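PDB 6ZM9: Chains: A from Unidentified, which acts as a phage-encoded S-adenosyl methionine lyase, held here with S-methyl-5'-thioadenosine, probably its reaction product. Local coordinates for residues A[28-31]-A[32-35]; A[36-39]-A[40-44]; A[86-89]-A[90-94]. All coordinates share one frame; numbering follows the deposited sequence.

Contact 1 (A[28-31]-A[32-35])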
ATOM      1  N   THR A  28     -19.321   3.258   0.426  1.00 13.82           N
ATOM      2  CA  THR A  28     -18.598   2.005   0.318  1.00 13.38           C
ATOM      3  C   THR A  28     -17.472   2.109  -0.703  1.00 11.81           C
ATOM      4  O   THR A  28     -17.472   2.976  -1.576  1.00 12.72           O
ATOM      5  CB  THR A  28     -19.485   0.855  -0.182  1.00 15.90           C
ATOM      6  OG1 THR A  28     -19.889   1.134  -1.533  1.00 18.19           O
ATOM      7  CG2 THR A  28     -20.696   0.658   0.685  1.00 19.77           C
ATOM      8  N   ILE A  29     -16.531   1.165  -0.612  1.00 12.64           N
ATOM      9  CA  ILE A  29     -15.437   1.128  -1.576  1.00 12.04           C
ATOM     10  C   ILE A  29     -15.968   1.003  -2.998  1.00 12.46           C
ATOM     11  O   ILE A  29     -15.435   1.629  -3.919  1.00 12.16           O
ATOM     12  CB  ILE A  29     -14.397   0.043  -1.223  1.00 12.40           C
ATOM     13  CG1 ILE A  29     -13.266   0.049  -2.255  1.00 13.29           C
ATOM     14  CG2 ILE A  29     -15.003  -1.358  -1.104  1.00 14.47           C
ATOM     15  CD1 ILE A  29     -12.012  -0.689  -1.796  1.00 15.22           C
ATOM     16  N   GLU A  30     -17.013   0.195  -3.213  1.00 12.57           N
ATOM     17  CA  GLU A  30     -17.495   0.048  -4.588  1.00 13.47           C
ATOM     18  C   GLU A  30     -18.029   1.359  -5.146  1.00 12.44           C
ATOM     19  O   GLU A  30     -17.917   1.611  -6.356  1.00 12.84           O
ATOM     20  CB  GLU A  30     -18.530  -1.063  -4.725  1.00 15.94           C
ATOM     21  CG  GLU A  30     -18.545  -1.640  -6.162  1.00 18.99           C
ATOM     22  CD  GLU A  30     -17.286  -2.442  -6.574  1.00 20.00           C
ATOM     23  OE1 GLU A  30     -16.383  -2.704  -5.738  1.00 19.87           O
ATOM     24  OE2 GLU A  30     -17.200  -2.828  -7.764  1.00 24.21           O
ATOM     25  N   ASP A  31     -18.607   2.210  -4.287  1.00 12.29           N
ATOM     26  CA  ASP A  31     -19.029   3.528  -4.745  1.00 12.36           C
ATOM     27  C   ASP A  31     -17.832   4.308  -5.298  1.00 11.85           C
ATOM     28  O   ASP A  31     -17.933   4.974  -6.334  1.00 12.19           O
ATOM     29  CB  ASP A  31     -19.626   4.359  -3.596  1.00 12.83           C
ATOM     30  CG  ASP A  31     -20.870   3.761  -2.968  1.00 14.51           C
ATOM     31  OD1 ASP A  31     -21.584   2.953  -3.600  1.00 15.98           O
ATOM     32  OD2 ASP A  31     -21.154   4.188  -1.814  1.00 15.51           O
ATOM     33  N   VAL A  32     -16.695   4.267  -4.585  1.00 11.44           N
ATOM     34  CA  VAL A  32     -15.497   4.967  -5.032  1.00 11.71           C
ATOM     35  C   VAL A  32     -14.961   4.366  -6.326  1.00 10.96           C
ATOM     36  O   VAL A  32     -14.534   5.102  -7.221  1.00 11.41           O
ATOM     37  CB  VAL A  32     -14.445   4.990  -3.906  1.00 11.65           C
ATOM     38  CG1 VAL A  32     -13.153   5.593  -4.393  1.00 12.20           C
ATOM     39  CG2 VAL A  32     -14.980   5.759  -2.707  1.00 12.81           C
ATOM     40  N   VAL A  33     -14.974   3.032  -6.444  1.00 11.37           N
ATOM     41  CA  VAL A  33     -14.562   2.365  -7.685  1.00 11.59           C
ATOM     42  C   VAL A  33     -15.373   2.893  -8.859  1.00 11.05           C
ATOM     43  O   VAL A  33     -14.830   3.326  -9.881  1.00 12.21           O
ATOM     44  CB  VAL A  33     -14.699   0.838  -7.556  1.00 12.23           C
ATOM     45  CG1 VAL A  33     -14.412   0.149  -8.889  1.00 13.63           C
ATOM     46  CG2 VAL A  33     -13.749   0.283  -6.481  1.00 13.64           C
ATOM     47  N   LYS A  34     -16.699   2.832  -8.735  1.00 11.40           N
ATOM     48  CA  LYS A  34     -17.559   3.228  -9.842  1.00 12.51           C
ATOM     49  C   LYS A  34     -17.393   4.705 -10.177  1.00 12.43           C
ATOM     50  O   LYS A  34     -17.376   5.082 -11.355  1.00 13.82           O
ATOM     51  CB  LYS A  34     -19.013   2.904  -9.500  1.00 14.31           C
ATOM     52  CG  LYS A  34     -19.367   1.414  -9.432  1.00 17.53           C
ATOM     53  CD  LYS A  34     -20.826   1.232  -9.006  1.00 22.66           C
ATOM     54  CE  LYS A  34     -21.180  -0.213  -8.806  1.00 30.03           C
ATOM     55  NZ  LYS A  34     -20.964  -0.950 -10.069  1.00 35.25           N
ATOM     56  N   ASP A  35     -17.319   5.566  -9.162  1.00 12.16           N
ATOM     57  CA  ASP A  35     -17.200   6.999  -9.421  1.00 12.66           C
ATOM     58  C   ASP A  35     -15.862   7.313 -10.079  1.00 12.78           C
ATOM     59  O   ASP A  35     -15.802   8.156 -10.988  1.00 13.61           O
ATOM     60  CB  ASP A  35     -17.393   7.789  -8.125  1.00 13.44           C
ATOM     61  CG  ASP A  35     -17.760   9.236  -8.361  1.00 16.55           C
ATOM     62  OD1 ASP A  35     -18.646   9.497  -9.191  1.00 19.40           O
ATOM     63  OD2 ASP A  35     -17.171  10.108  -7.691  1.00 15.66           O
TER
HETATM   64  O   HOH W   1     -18.500  -2.153  -9.850  1.00 29.72           O
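The Glu30 carboxylate faces Val33 with one oxygen and Lys34, through a water, with the other. OE1 of Glu30 rests 4.1 Å from CG2 of Val33, a loose approach of oxygen to methyl. OE2 of Glu30 accepts a short 2.5 Å bond from the water, which in turn accepts a bond of 2.8 Å from NZ of Lys34. Glu30 and Lys34 are thus bridged through solvent rather than paired directly. The same OE2 of Glu30 also makes a salt bridge to Arg55 NH2 of the second subunit. Nearer the backbone the aliphatic parts of the chains meet, CG of Glu30 lying 4.0 Å from CE of Lys34. A bend at chi2 (69°) turns the carboxylate toward the side of Val33. The second flat group, the Asp31 carboxylate, is met from above its plane: Thr28 N donates to Asp31 OD2 at 3.0 Å, and Asp31 N returns a bond of 3.2 Å to Thr28 OG1. This reciprocal pair is a capping box, with Thr28 as N-cap, and it gives the Asp31 amide, which otherwise has a weak bond to Thr28 O, a side-chain acceptor at the helix start. Beyond it, Val33, Lys34 and Asp35 donate their amides to the carbonyl oxygens of Ile29, Glu30 and Asp31 in regular i to i+4 fashion, while the bond from Val32 N to Thr28 O is weak. Thr68 of the second subunit packs on Glu30 and Val33. On the chain's own sheet, Ile29 and Val33 pack against strand 49-59, and Val32 joins Ile29 on strand 66-77.

Contact 2 (A[36-39]-A[40-44])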
ATOM      1  N   THR A  36     -14.785   6.649  -9.635  1.00 12.36           N
ATOM      2  CA  THR A  36     -13.471   6.862 -10.233  1.00 11.99           C
ATOM      3  C   THR A  36     -13.471   6.452 -11.702  1.00 12.15           C
ATOM      4  O   THR A  36     -12.917   7.166 -12.546  1.00 13.51           O
ATOM      5  CB  THR A  36     -12.403   6.103  -9.442  1.00 12.13           C
ATOM      6  OG1 THR A  36     -12.323   6.621  -8.108  1.00 12.49           O
ATOM      7  CG2 THR A  36     -11.035   6.238 -10.087  1.00 14.24           C
ATOM      8  N   ILE A  37     -14.070   5.303 -12.028  1.00 12.25           N
ATOM      9  CA  ILE A  37     -14.143   4.873 -13.424  1.00 13.44           C
ATOM     10  C   ILE A  37     -14.843   5.935 -14.260  1.00 13.10           C
ATOM     11  O   ILE A  37     -14.389   6.300 -15.351  1.00 15.64           O
ATOM     12  CB  ILE A  37     -14.863   3.515 -13.548  1.00 14.27           C
ATOM     13  CG1 ILE A  37     -14.028   2.381 -12.964  1.00 14.62           C
ATOM     14  CG2 ILE A  37     -15.227   3.241 -15.029  1.00 16.95           C
ATOM     15  CD1 ILE A  37     -14.808   1.097 -12.796  1.00 16.42           C
ATOM     16  N   ALA A  38     -15.971   6.441 -13.756  1.00 14.07           N
ATOM     17  CA  ALA A  38     -16.750   7.424 -14.495  1.00 14.76           C
ATOM     18  C   ALA A  38     -15.973   8.715 -14.712  1.00 14.46           C
ATOM     19  O   ALA A  38     -15.992   9.278 -15.807  1.00 16.58           O
ATOM     20  CB  ALA A  38     -18.054   7.694 -13.739  1.00 16.27           C
ATOM     21  N   ILE A  39     -15.277   9.195 -13.687  1.00 14.60           N
ATOM     22  CA  ILE A  39     -14.518  10.431 -13.810  1.00 13.93           C
ATOM     23  C   ILE A  39     -13.383  10.253 -14.812  1.00 15.28           C
ATOM     24  O   ILE A  39     -13.150  11.108 -15.677  1.00 16.52           O
ATOM     25  CB  ILE A  39     -13.977  10.857 -12.436  1.00 13.98           C
ATOM     26  CG1 ILE A  39     -15.101  11.302 -11.509  1.00 13.66           C
ATOM     27  CG2 ILE A  39     -12.964  11.962 -12.594  1.00 16.11           C
ATOM     28  CD1 ILE A  39     -14.732  11.315 -10.042  1.00 13.97           C
ATOM     29  N   ARG A  40     -12.647   9.148 -14.700  1.00 14.22           N
ATOM     30  CA  ARG A  40     -11.490   8.931 -15.559  1.00 15.34           C
ATOM     31  C   ARG A  40     -11.909   8.719 -17.008  1.00 17.52           C
ATOM     32  O   ARG A  40     -11.220   9.178 -17.926  1.00 19.66           O
ATOM     33  CB  ARG A  40     -10.623   7.791 -15.009  1.00 17.37           C
ATOM     34  CG  ARG A  40     -10.109   8.108 -13.594  1.00 18.00           C
ATOM     35  CD  ARG A  40      -9.014   7.183 -13.141  1.00 18.77           C
ATOM     36  NE  ARG A  40      -7.727   7.650 -13.637  1.00 22.91           N
ATOM     37  CZ  ARG A  40      -6.655   6.886 -13.770  1.00 25.01           C
ATOM     38  NH1 ARG A  40      -6.712   5.600 -13.450  1.00 26.38           N
ATOM     39  NH2 ARG A  40      -5.519   7.400 -14.218  1.00 32.56           N
ATOM     40  N   LYS A  41     -13.046   8.069 -17.244  1.00 18.91           N
ATOM     41  CA  LYS A  41     -13.535   7.965 -18.615  1.00 20.39           C
ATOM     42  C   LYS A  41     -13.809   9.344 -19.210  1.00 20.87           C
ATOM     43  O   LYS A  41     -13.497   9.594 -20.383  1.00 23.33           O
ATOM     44  CB  LYS A  41     -14.776   7.088 -18.660  1.00 23.70           C
ATOM     45  CG  LYS A  41     -14.505   5.597 -18.506  1.00 26.44           C
ATOM     46  CD  LYS A  41     -15.814   4.820 -18.594  1.00 30.37           C
ATOM     47  CE  LYS A  41     -15.623   3.313 -18.668  1.00 33.66           C
ATOM     48  NZ  LYS A  41     -16.940   2.596 -18.495  1.00 41.40           N
ATOM     49  N   ARG A  42     -14.381  10.263 -18.423  1.00 20.60           N
ATOM     50  CA  ARG A  42     -14.661  11.607 -18.932  1.00 21.08           C
ATOM     51  C   ARG A  42     -13.384  12.400 -19.170  1.00 19.36           C
ATOM     52  O   ARG A  42     -13.395  13.355 -19.954  1.00 21.39           O
ATOM     53  CB  ARG A  42     -15.598  12.347 -17.983  1.00 23.28           C
ATOM     54  CG  ARG A  42     -17.024  11.823 -18.027  1.00 26.96           C
ATOM     55  CD  ARG A  42     -17.986  12.751 -17.278  1.00 31.91           C
ATOM     56  NE  ARG A  42     -17.662  12.863 -15.857  1.00 36.04           N
ATOM     57  CZ  ARG A  42     -18.213  12.129 -14.888  1.00 37.84           C
ATOM     58  NH1 ARG A  42     -19.139  11.216 -15.166  1.00 41.07           N
ATOM     59  NH2 ARG A  42     -17.842  12.321 -13.628  1.00 37.10           N
ATOM     60  N   GLN A  43     -12.285  12.008 -18.536  1.00 20.05           N
ATOM     61  CA  GLN A  43     -10.987  12.592 -18.822  1.00 19.39           C
ATOM     62  C   GLN A  43     -10.352  12.008 -20.073  1.00 20.87           C
ATOM     63  O   GLN A  43      -9.338  12.545 -20.546  1.00 26.93           O
ATOM     64  CB  GLN A  43     -10.060  12.354 -17.636  1.00 20.15           C
ATOM     65  CG  GLN A  43     -10.488  13.044 -16.352  1.00 17.97           C
ATOM     66  CD  GLN A  43      -9.510  12.774 -15.231  1.00 18.90           C
ATOM     67  OE1 GLN A  43      -8.912  11.710 -15.161  1.00 23.34           O
ATOM     68  NE2 GLN A  43      -9.332  13.734 -14.363  1.00 20.67           N
ATOM     69  N   GLY A  44     -10.912  10.928 -20.609  1.00 20.07           N
ATOM     70  CA  GLY A  44     -10.364  10.277 -21.773  1.00 22.24           C
ATOM     71  C   GLY A  44      -9.172   9.396 -21.499  1.00 24.14           C
ATOM     72  O   GLY A  44      -8.504   8.993 -22.454  1.00 29.16           O
TER
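Arg42 folds back over the preceding turn, laying its guanidinium face on Ala38 O, which sits 3.7 Å from the plane and over its centre. NH2 of Arg42 then reaches CG1 of Ile39 at 3.6 Å, the two side chains crossing at a slant. A bend at chi3 (-62°) brings the flat group down on the helix instead of letting it extend outward. Two other pairs run alongside each other, each pointing the same way: CG2 of Thr36 lies 3.8 Å from CD of Arg40, and CG2 of Ile37 lies 3.7 Å from CE of the extended Lys41. The backbone that sets these spacings is regular through Arg42, but the bond from Gln43 N to Ile39 O is more bent (137°). There the helix finishes in a Schellman motif, where Gly44 takes up a positive phi (78°) and its N binds Lys41 O at 2.9 Å. Farther out, Thr36 OG1 bonds to Val32 O, and Leu66 of the second subunit packs on Ile37 and Lys41. Other neighbours belong to the same chain: Ile39 and Thr36 pack against helix 84-101, to which Gln43 NE2 also bonds at Lys90 O, and Thr36 and Arg40 against strand 66-77.

Contact 3 (A[86-89]-A[90-94])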
ATOM      1  N   ASP A  86       0.412  16.632 -17.487  1.00 25.38           N
ATOM      2  CA  ASP A  86      -0.838  15.946 -17.881  1.00 24.05           C
ATOM      3  C   ASP A  86      -1.264  14.978 -16.771  1.00 20.36           C
ATOM      4  O   ASP A  86      -2.403  15.039 -16.339  1.00 20.12           O
ATOM      5  CB  ASP A  86      -0.664  15.220 -19.206  1.00 27.81           C
ATOM      6  CG  ASP A  86      -1.975  14.726 -19.766  1.00 34.45           C
ATOM      7  OD1 ASP A  86      -3.011  15.163 -19.280  1.00 36.70           O
ATOM      8  OD2 ASP A  86      -1.942  13.924 -20.685  1.00 38.66           O
ATOM      9  N   PHE A  87      -0.370  14.109 -16.329  1.00 19.76           N
ATOM     10  CA  PHE A  87      -0.711  13.171 -15.268  1.00 18.12           C
ATOM     11  C   PHE A  87      -1.109  13.905 -13.997  1.00 16.12           C
ATOM     12  O   PHE A  87      -2.119  13.571 -13.358  1.00 16.22           O
ATOM     13  CB  PHE A  87       0.474  12.249 -14.998  1.00 18.36           C
ATOM     14  CG  PHE A  87       0.212  11.218 -13.933  1.00 16.07           C
ATOM     15  CD1 PHE A  87      -0.495  10.077 -14.233  1.00 17.28           C
ATOM     16  CD2 PHE A  87       0.643  11.407 -12.643  1.00 16.63           C
ATOM     17  CE1 PHE A  87      -0.765   9.134 -13.263  1.00 16.38           C
ATOM     18  CE2 PHE A  87       0.398  10.448 -11.669  1.00 16.14           C
ATOM     19  CZ  PHE A  87      -0.318   9.313 -11.986  1.00 16.06           C
ATOM     20  N   THR A  88      -0.296  14.871 -13.580  1.00 18.01           N
ATOM     21  CA  THR A  88      -0.567  15.585 -12.336  1.00 19.26           C
ATOM     22  C   THR A  88      -1.918  16.279 -12.399  1.00 17.76           C
ATOM     23  O   THR A  88      -2.701  16.229 -11.444  1.00 16.90           O
ATOM     24  CB  THR A  88       0.556  16.590 -12.067  1.00 21.54           C
ATOM     25  OG1 THR A  88       1.792  15.886 -11.861  1.00 22.67           O
ATOM     26  CG2 THR A  88       0.245  17.427 -10.841  1.00 24.78           C
ATOM     27  N   GLY A  89      -2.209  16.940 -13.516  1.00 17.29           N
ATOM     28  CA  GLY A  89      -3.471  17.645 -13.621  1.00 17.33           C
ATOM     29  C   GLY A  89      -4.669  16.715 -13.578  1.00 16.77           C
ATOM     30  O   GLY A  89      -5.687  17.034 -12.959  1.00 16.96           O
ATOM     31  N   LYS A  90      -4.573  15.564 -14.245  1.00 16.76           N
ATOM     32  CA  LYS A  90      -5.691  14.629 -14.250  1.00 14.75           C
ATOM     33  C   LYS A  90      -5.895  14.006 -12.873  1.00 14.09           C
ATOM     34  O   LYS A  90      -7.036  13.804 -12.447  1.00 14.79           O
ATOM     35  CB  LYS A  90      -5.490  13.569 -15.330  1.00 18.49           C
ATOM     36  CG  LYS A  90      -5.738  14.127 -16.750  1.00 25.49           C
ATOM     37  CD  LYS A  90      -5.515  13.071 -17.795  1.00 32.92           C
ATOM     38  CE  LYS A  90      -6.100  13.471 -19.145  1.00 38.04           C
ATOM     39  NZ  LYS A  90      -5.803  14.890 -19.472  1.00 38.32           N
ATOM     40  N   VAL A  91      -4.813  13.719 -12.149  1.00 13.63           N
ATOM     41  CA  VAL A  91      -4.969  13.170 -10.808  1.00 14.11           C
ATOM     42  C   VAL A  91      -5.537  14.216  -9.854  1.00 14.40           C
ATOM     43  O   VAL A  91      -6.388  13.911  -9.010  1.00 13.88           O
ATOM     44  CB  VAL A  91      -3.645  12.566 -10.304  1.00 15.73           C
ATOM     45  CG1 VAL A  91      -3.765  12.247  -8.824  1.00 18.70           C
ATOM     46  CG2 VAL A  91      -3.314  11.333 -11.123  1.00 18.93           C
ATOM     47  N   GLN A  92      -5.074  15.461  -9.970  1.00 14.28           N
ATOM     48  CA  GLN A  92      -5.612  16.537  -9.138  1.00 15.74           C
ATOM     49  C   GLN A  92      -7.098  16.715  -9.382  1.00 14.26           C
ATOM     50  O   GLN A  92      -7.892  16.863  -8.443  1.00 14.65           O
ATOM     51  CB  GLN A  92      -4.876  17.835  -9.477  1.00 17.44           C
ATOM     52  CG  GLN A  92      -3.486  17.943  -8.881  1.00 23.70           C
ATOM     53  CD  GLN A  92      -2.769  19.182  -9.384  1.00 32.13           C
ATOM     54  OE1 GLN A  92      -3.002  19.637 -10.499  1.00 36.38           O
ATOM     55  NE2 GLN A  92      -1.889  19.726  -8.561  1.00 37.93           N
ATOM     56  N   ALA A  93      -7.508  16.698 -10.651  1.00 13.97           N
ATOM     57  CA  ALA A  93      -8.917  16.867 -10.970  1.00 14.10           C
ATOM     58  C   ALA A  93      -9.741  15.702 -10.437  1.00 12.61           C
ATOM     59  O   ALA A  93     -10.865  15.891  -9.964  1.00 14.01           O
ATOM     60  CB  ALA A  93      -9.096  17.003 -12.483  1.00 15.31           C
ATOM     61  N   LEU A  94      -9.200  14.485 -10.532  1.00 12.71           N
ATOM     62  CA  LEU A  94      -9.881  13.330  -9.968  1.00 12.06           C
ATOM     63  C   LEU A  94     -10.077  13.487  -8.466  1.00 12.62           C
ATOM     64  O   LEU A  94     -11.170  13.259  -7.941  1.00 12.20           O
ATOM     65  CB  LEU A  94      -9.084  12.068 -10.299  1.00 13.16           C
ATOM     66  CG  LEU A  94      -9.514  10.766  -9.611  1.00 12.57           C
ATOM     67  CD1 LEU A  94     -10.939  10.348  -9.966  1.00 13.67           C
ATOM     68  CD2 LEU A  94      -8.528   9.659  -9.976  1.00 14.78           C
TER
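Lys90 runs back one turn of the helix to Asp86, touching it nearly all the way. Its CB lies 3.6 Å from Asp86 O, the carbonyl that also accepts the Lys90 amide, and CG stays close to the same oxygen. At CD the neighbour changes to the carboxylate, with Asp86 OD1 3.6 Å away, and CE keeps that approach. The chain is extended as far as CE and then turns at chi4 (43°), which swings NZ of Lys90 to within 2.8 Å of Asp86 OD1. This salt bridge uses the syn lone pair of OD1, on the side of the other carboxylate oxygen. One position along, CG2 of Val91 sits over one face of the Phe87 ring, 3.9 Å from its centroid and 18° off the normal, in a CH-pi contact. The methyl leans toward the far rim, and its nearest ring atom is CZ of Phe87, at 3.7 Å. On a third side of the helix, CG2 of Thr88 meets CD of Gln92 at 3.8 Å, while Thr88 OG1 is bonded to Lys84 O. Phe87 and Val91 both pack on Ala13 of strand 11-21, and Met3 of the third subunit packs on Gln92. The same i to i+4 spacing therefore serves different chemistries, among them an ion pair that, with the amide bond, ties Lys90 to Asp86 twice, and a buried aromatic-aliphatic pair facing the sheet.

Overall arrangement
Along the chain, contacts 1 and 2 follow directly on one another in helix 29-43, the first covering its capped start and the second its glycine-terminated end; contact 3 comes later, in helix 84-101. All three are local, so none encloses a loop and none nests within or crosses another. Strands 49-59 and 66-77 separate the two helices in sequence, yet contacts 2 and 3 meet in space, with centres about 11 Å apart: the end of helix 29-43 meets helix 84-101 there, Ile39 packing on Leu94. Contacts 1 and 2 both touch the second subunit, whereas contact 3 reaches the third, so the two helices, packed on the sheet, also touch both neighbouring subunits, the third through Gln92 alone in this contact.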